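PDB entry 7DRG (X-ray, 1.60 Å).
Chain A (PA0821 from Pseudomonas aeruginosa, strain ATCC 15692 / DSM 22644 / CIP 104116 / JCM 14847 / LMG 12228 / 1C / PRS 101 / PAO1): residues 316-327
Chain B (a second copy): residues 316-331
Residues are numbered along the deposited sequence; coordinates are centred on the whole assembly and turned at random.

Chain A (316-327) ELRLVGWAADQW
Chain B 316-331: ELRLVGWAADQWLKRL

Leu A319 to Trp A327 form a helix (phi/psi near -65/-38) held by i-to-i+4 bonds such as Trp A322 N to Arg A318 O (3.0 Å); poorly ordered Leu A317 (-76/171) leads in. Chain B enters extended, is helical by Trp B322 and continues through Trp B327 with similar angles. The helix axes run nearly antiparallel, at 156°, and approach to 10.2 Å; CA-CA register is Leu A319 with Ala B323 (6.8 Å), Leu A317 with Arg B330 (5.8 Å) and Gln A326 with Leu B317 (7.6 Å). The stretches bury 638 Å² without a direct hydrogen bond between them.

Along chain B, the CA-to-CB bond of Glu B316 (-77/159) points away from chain A, and Glu B316 OE2 takes a salt bridge from Arg B318 NH2 (2.9 Å). Glu B316 O accepts from a water (2.8 Å) that also donates to Gln A326 OE1 (2.9 Å), a polar link across the contact. Apolar carbons then pack against the Trp A322 indole: Leu B317 (-73/134; chi1 -149°, chi2 p) sets CG 3.5 Å from Trp A322 CH2, and Leu B319 (-85/89; m, t) brings CD2 to 3.9 Å from Trp A322 CZ3 and 4.1 Å from Leu A319 CD1. Between them, Arg B318 (-145/136) has its O 3.3 Å from Trp A322 CZ2, at the ring edge.

Gly B321 (50/-120) has the positive phi that glycine tolerates. Trp B322 (t, chi2 92°) meets Trp A322 (t, chi2 80°) obliquely, planes at 46°, Trp B322 CZ3 3.9 Å from Trp A322 CB. Ala B323 points toward chain A; its CB lies over the Trp A322 face, 3.9 Å from the six-membered-ring centroid and 21° off the normal, a CH-pi contact.

The backbone O of Gln B326 (m, m) touches Leu A317 CD2 at 3.2 Å, a close van der Waals contact. Trp B327 CD1 lies 3.9 Å from Leu A319 CD1 (m, t). Arg B330 (p, t, t) packs CA 3.5 Å from Leu A317 CD2 (t, p), while Arg B330 NH1 hydrogen-bonds Trp B327 O (3.1 Å).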

# COMPACT_ATOMS: atom_id res chain seq x y z
N GLU A 316 4.25 -12.41 -0.66
CA GLU A 316 3.96 -11.17 0.06
C GLU A 316 3.98 -11.40 1.57
O GLU A 316 3.40 -12.37 2.07
CB GLU A 316 2.61 -10.59 -0.38
CG GLU A 316 1.39 -11.48 -0.12
CD GLU A 316 1.18 -12.54 -1.19
OE1 GLU A 316 1.94 -12.56 -2.18
OE2 GLU A 316 0.25 -13.36 -1.03
N LEU A 317 4.66 -10.52 2.30
CA LEU A 317 4.73 -10.63 3.75
C LEU A 317 3.41 -10.18 4.37
O LEU A 317 2.52 -9.65 3.70
CB LEU A 317 5.91 -9.82 4.30
CG LEU A 317 6.18 -9.92 5.81
CD1 LEU A 317 6.96 -11.17 6.20
CD2 LEU A 317 6.80 -8.64 6.38
N ARG A 318 3.28 -10.42 5.68
CA ARG A 318 2.09 -10.07 6.45
C ARG A 318 1.77 -8.58 6.44
O ARG A 318 0.68 -8.21 6.88
CB ARG A 318 2.26 -10.55 7.89
CG ARG A 318 2.57 -12.03 8.02
CD ARG A 318 1.48 -12.86 7.36
NE ARG A 318 1.75 -14.30 7.44
CZ ARG A 318 0.93 -15.24 6.98
NH1 ARG A 318 -0.21 -14.89 6.39
NH2 ARG A 318 1.26 -16.52 7.10
N LEU A 319 2.68 -7.72 5.97
CA LEU A 319 2.38 -6.29 5.97
C LEU A 319 1.26 -5.94 5.00
O LEU A 319 0.54 -4.95 5.21
CB LEU A 319 3.63 -5.47 5.66
CG LEU A 319 4.64 -5.29 6.80
CD1 LEU A 319 5.66 -4.21 6.46
CD2 LEU A 319 3.93 -4.98 8.11
N VAL A 320 1.07 -6.73 3.94
CA VAL A 320 -0.02 -6.45 3.02
C VAL A 320 -1.36 -6.79 3.66
O VAL A 320 -2.35 -6.08 3.47
CB VAL A 320 0.18 -7.19 1.68
CG1 VAL A 320 1.46 -6.72 1.00
CG2 VAL A 320 0.18 -8.69 1.88
N GLY A 321 -1.41 -7.87 4.45
CA GLY A 321 -2.64 -8.20 5.15
C GLY A 321 -2.95 -7.22 6.27
O GLY A 321 -4.11 -6.87 6.50
N TRP A 322 -1.92 -6.76 6.98
CA TRP A 322 -2.09 -5.71 7.97
C TRP A 322 -2.65 -4.44 7.33
O TRP A 322 -3.51 -3.77 7.93
CB TRP A 322 -0.73 -5.44 8.64
CG TRP A 322 -0.59 -4.16 9.43
CD1 TRP A 322 -1.04 -3.92 10.70
CD2 TRP A 322 0.08 -2.96 9.01
NE1 TRP A 322 -0.70 -2.64 11.09
CE2 TRP A 322 -0.02 -2.04 10.07
CE3 TRP A 322 0.74 -2.58 7.84
CZ2 TRP A 322 0.53 -0.75 10.00
CZ3 TRP A 322 1.29 -1.31 7.77
CH2 TRP A 322 1.18 -0.41 8.84
N ALA A 323 -2.20 -4.11 6.12
CA ALA A 323 -2.76 -2.95 5.43
C ALA A 323 -4.24 -3.14 5.12
O ALA A 323 -5.02 -2.18 5.16
CB ALA A 323 -1.98 -2.67 4.14
N ALA A 324 -4.64 -4.37 4.80
CA ALA A 324 -6.05 -4.64 4.52
C ALA A 324 -6.91 -4.43 5.76
O ALA A 324 -8.00 -3.85 5.67
CB ALA A 324 -6.20 -6.06 3.98
N ASP A 325 -6.44 -4.90 6.92
CA ASP A 325 -7.16 -4.64 8.16
C ASP A 325 -7.31 -3.14 8.40
O ASP A 325 -8.36 -2.68 8.86
CB ASP A 325 -6.46 -5.30 9.34
CG ASP A 325 -6.55 -6.82 9.31
OD1 ASP A 325 -7.24 -7.36 8.42
OD2 ASP A 325 -5.94 -7.47 10.19
N GLN A 326 -6.26 -2.37 8.10
CA GLN A 326 -6.32 -0.92 8.25
C GLN A 326 -7.37 -0.31 7.33
O GLN A 326 -8.06 0.65 7.69
CB GLN A 326 -4.95 -0.31 7.97
CG GLN A 326 -3.88 -0.64 9.00
CD GLN A 326 -4.15 0.04 10.32
OE1 GLN A 326 -3.99 1.26 10.46
NE2 GLN A 326 -4.56 -0.74 11.31
N TRP A 327 -7.49 -0.85 6.11
CA TRP A 327 -8.44 -0.31 5.14
C TRP A 327 -9.87 -0.38 5.66
O TRP A 327 -10.68 0.50 5.37
CB TRP A 327 -8.31 -1.07 3.81
CG TRP A 327 -9.32 -0.66 2.78
CD1 TRP A 327 -9.19 0.34 1.85
CD2 TRP A 327 -10.63 -1.22 2.59
NE1 TRP A 327 -10.34 0.42 1.09
CE2 TRP A 327 -11.23 -0.52 1.53
CE3 TRP A 327 -11.33 -2.25 3.21
CZ2 TRP A 327 -12.53 -0.82 1.07
CZ3 TRP A 327 -12.62 -2.55 2.76
CH2 TRP A 327 -13.20 -1.84 1.70
N GLU B 316 -4.06 7.18 9.69
CA GLU B 316 -3.06 6.97 8.66
C GLU B 316 -2.14 5.80 9.01
O GLU B 316 -2.01 5.40 10.17
CB GLU B 316 -2.24 8.24 8.43
CG GLU B 316 -1.26 8.56 9.53
CD GLU B 316 -1.85 9.36 10.68
OE1 GLU B 316 -3.08 9.61 10.69
OE2 GLU B 316 -1.07 9.74 11.57
N LEU B 317 -1.50 5.26 7.98
CA LEU B 317 -0.63 4.11 8.12
C LEU B 317 0.68 4.50 8.81
O LEU B 317 1.29 5.51 8.46
CB LEU B 317 -0.34 3.52 6.75
CG LEU B 317 -0.08 2.02 6.65
CD1 LEU B 317 -1.38 1.26 6.91
CD2 LEU B 317 0.48 1.66 5.28
N ARG B 318 1.10 3.70 9.79
CA ARG B 318 2.37 3.92 10.48
C ARG B 318 2.97 2.57 10.85
O ARG B 318 2.27 1.70 11.36
CB ARG B 318 2.21 4.73 11.77
CG ARG B 318 1.49 6.06 11.63
CD ARG B 318 2.45 7.17 11.27
NE ARG B 318 1.76 8.46 11.27
CZ ARG B 318 2.36 9.64 11.24
NH1 ARG B 318 3.69 9.71 11.23
NH2 ARG B 318 1.64 10.75 11.24
N LEU B 319 4.28 2.41 10.63
CA LEU B 319 4.96 1.18 11.01
C LEU B 319 5.36 1.27 12.47
O LEU B 319 6.46 1.71 12.82
CB LEU B 319 6.16 0.92 10.11
CG LEU B 319 5.83 0.51 8.68
CD1 LEU B 319 7.13 0.43 7.88
CD2 LEU B 319 5.09 -0.81 8.65
N VAL B 320 4.45 0.85 13.35
CA VAL B 320 4.66 0.85 14.79
C VAL B 320 4.43 -0.56 15.32
O VAL B 320 3.74 -1.38 14.70
CB VAL B 320 3.72 1.85 15.50
CG1 VAL B 320 3.93 3.26 14.97
CG2 VAL B 320 2.27 1.42 15.35
N GLY B 321 5.01 -0.82 16.48
CA GLY B 321 4.78 -2.05 17.23
C GLY B 321 4.92 -3.33 16.43
O GLY B 321 5.99 -3.62 15.88
N TRP B 322 3.84 -4.11 16.38
CA TRP B 322 3.88 -5.41 15.71
C TRP B 322 4.28 -5.27 14.24
O TRP B 322 5.03 -6.10 13.71
CB TRP B 322 2.51 -6.08 15.82
CG TRP B 322 2.37 -7.38 15.08
CD1 TRP B 322 2.59 -8.63 15.58
CD2 TRP B 322 1.95 -7.56 13.72
NE1 TRP B 322 2.35 -9.58 14.62
CE2 TRP B 322 1.95 -8.95 13.47
CE3 TRP B 322 1.58 -6.69 12.70
CZ2 TRP B 322 1.59 -9.48 12.23
CZ3 TRP B 322 1.22 -7.22 11.47
CH2 TRP B 322 1.23 -8.60 11.24
N ALA B 323 3.80 -4.22 13.57
CA ALA B 323 4.08 -4.07 12.15
C ALA B 323 5.55 -3.78 11.90
O ALA B 323 6.12 -4.24 10.90
CB ALA B 323 3.20 -2.97 11.54
N ALA B 324 6.18 -3.02 12.79
CA ALA B 324 7.62 -2.78 12.67
C ALA B 324 8.40 -4.08 12.85
O ALA B 324 9.33 -4.36 12.08
CB ALA B 324 8.07 -1.73 13.69
N ASP B 325 8.03 -4.88 13.85
CA ASP B 325 8.68 -6.17 14.04
C ASP B 325 8.52 -7.06 12.81
O ASP B 325 9.45 -7.77 12.42
CB ASP B 325 8.10 -6.87 15.27
CG ASP B 325 8.52 -6.21 16.58
OD1 ASP B 325 9.35 -5.28 16.55
OD2 ASP B 325 8.02 -6.64 17.64
N GLN B 326 7.33 -7.02 12.18
CA GLN B 326 7.12 -7.82 10.98
C GLN B 326 7.96 -7.31 9.82
O GLN B 326 8.47 -8.10 9.02
CB GLN B 326 5.63 -7.84 10.62
CG GLN B 326 4.79 -8.65 11.58
CD GLN B 326 5.17 -10.12 11.59
OE1 GLN B 326 5.38 -10.71 12.65
NE2 GLN B 326 5.27 -10.72 10.41
N TRP B 327 8.11 -5.99 9.71
CA TRP B 327 8.94 -5.43 8.64
C TRP B 327 10.36 -5.99 8.69
O TRP B 327 10.97 -6.26 7.64
CB TRP B 327 8.97 -3.90 8.73
CG TRP B 327 9.81 -3.31 7.63
CD1 TRP B 327 9.41 -3.03 6.36
CD2 TRP B 327 11.20 -2.98 7.70
NE1 TRP B 327 10.46 -2.53 5.63
CE2 TRP B 327 11.57 -2.49 6.43
CE3 TRP B 327 12.17 -3.05 8.71
CZ2 TRP B 327 12.88 -2.07 6.14
CZ3 TRP B 327 13.47 -2.63 8.42
CH2 TRP B 327 13.80 -2.14 7.14
N LEU B 328 10.91 -6.19 9.89
CA LEU B 328 12.26 -6.73 10.02
C LEU B 328 12.39 -8.10 9.35
O LEU B 328 13.48 -8.46 8.88
CB LEU B 328 12.64 -6.85 11.49
CG LEU B 328 12.79 -5.55 12.28
CD1 LEU B 328 13.01 -5.84 13.76
CD2 LEU B 328 13.95 -4.74 11.72
N LYS B 329 11.30 -8.86 9.31
CA LYS B 329 11.29 -10.23 8.81
C LYS B 329 10.88 -10.34 7.35
O LYS B 329 10.68 -11.46 6.86
CB LYS B 329 10.35 -11.10 9.65
CG LYS B 329 10.47 -11.01 11.16
CD LYS B 329 9.37 -11.86 11.80
CE LYS B 329 9.07 -11.48 13.24
NZ LYS B 329 10.17 -11.88 14.17
N ARG B 330 10.75 -9.22 6.64
CA ARG B 330 10.09 -9.22 5.34
C ARG B 330 10.81 -10.07 4.29
O ARG B 330 10.17 -10.50 3.32
CB ARG B 330 9.94 -7.79 4.82
CG ARG B 330 11.26 -7.13 4.50
CD ARG B 330 11.17 -5.61 4.46
NE ARG B 330 12.47 -5.11 4.03
CZ ARG B 330 13.56 -5.08 4.81
NH1 ARG B 330 13.49 -5.48 6.07
NH2 ARG B 330 14.71 -4.66 4.31
N LEU B 331 12.10 -10.33 4.45
CA LEU B 331 12.85 -11.10 3.46
C LEU B 331 13.01 -12.57 3.83
O LEU B 331 13.58 -13.33 3.03
CB LEU B 331 14.23 -10.46 3.27
CG LEU B 331 14.26 -9.01 2.75
CD1 LEU B 331 15.66 -8.40 2.91
CD2 LEU B 331 13.84 -8.98 1.30
O HOH W 1 -1.57 2.78 11.14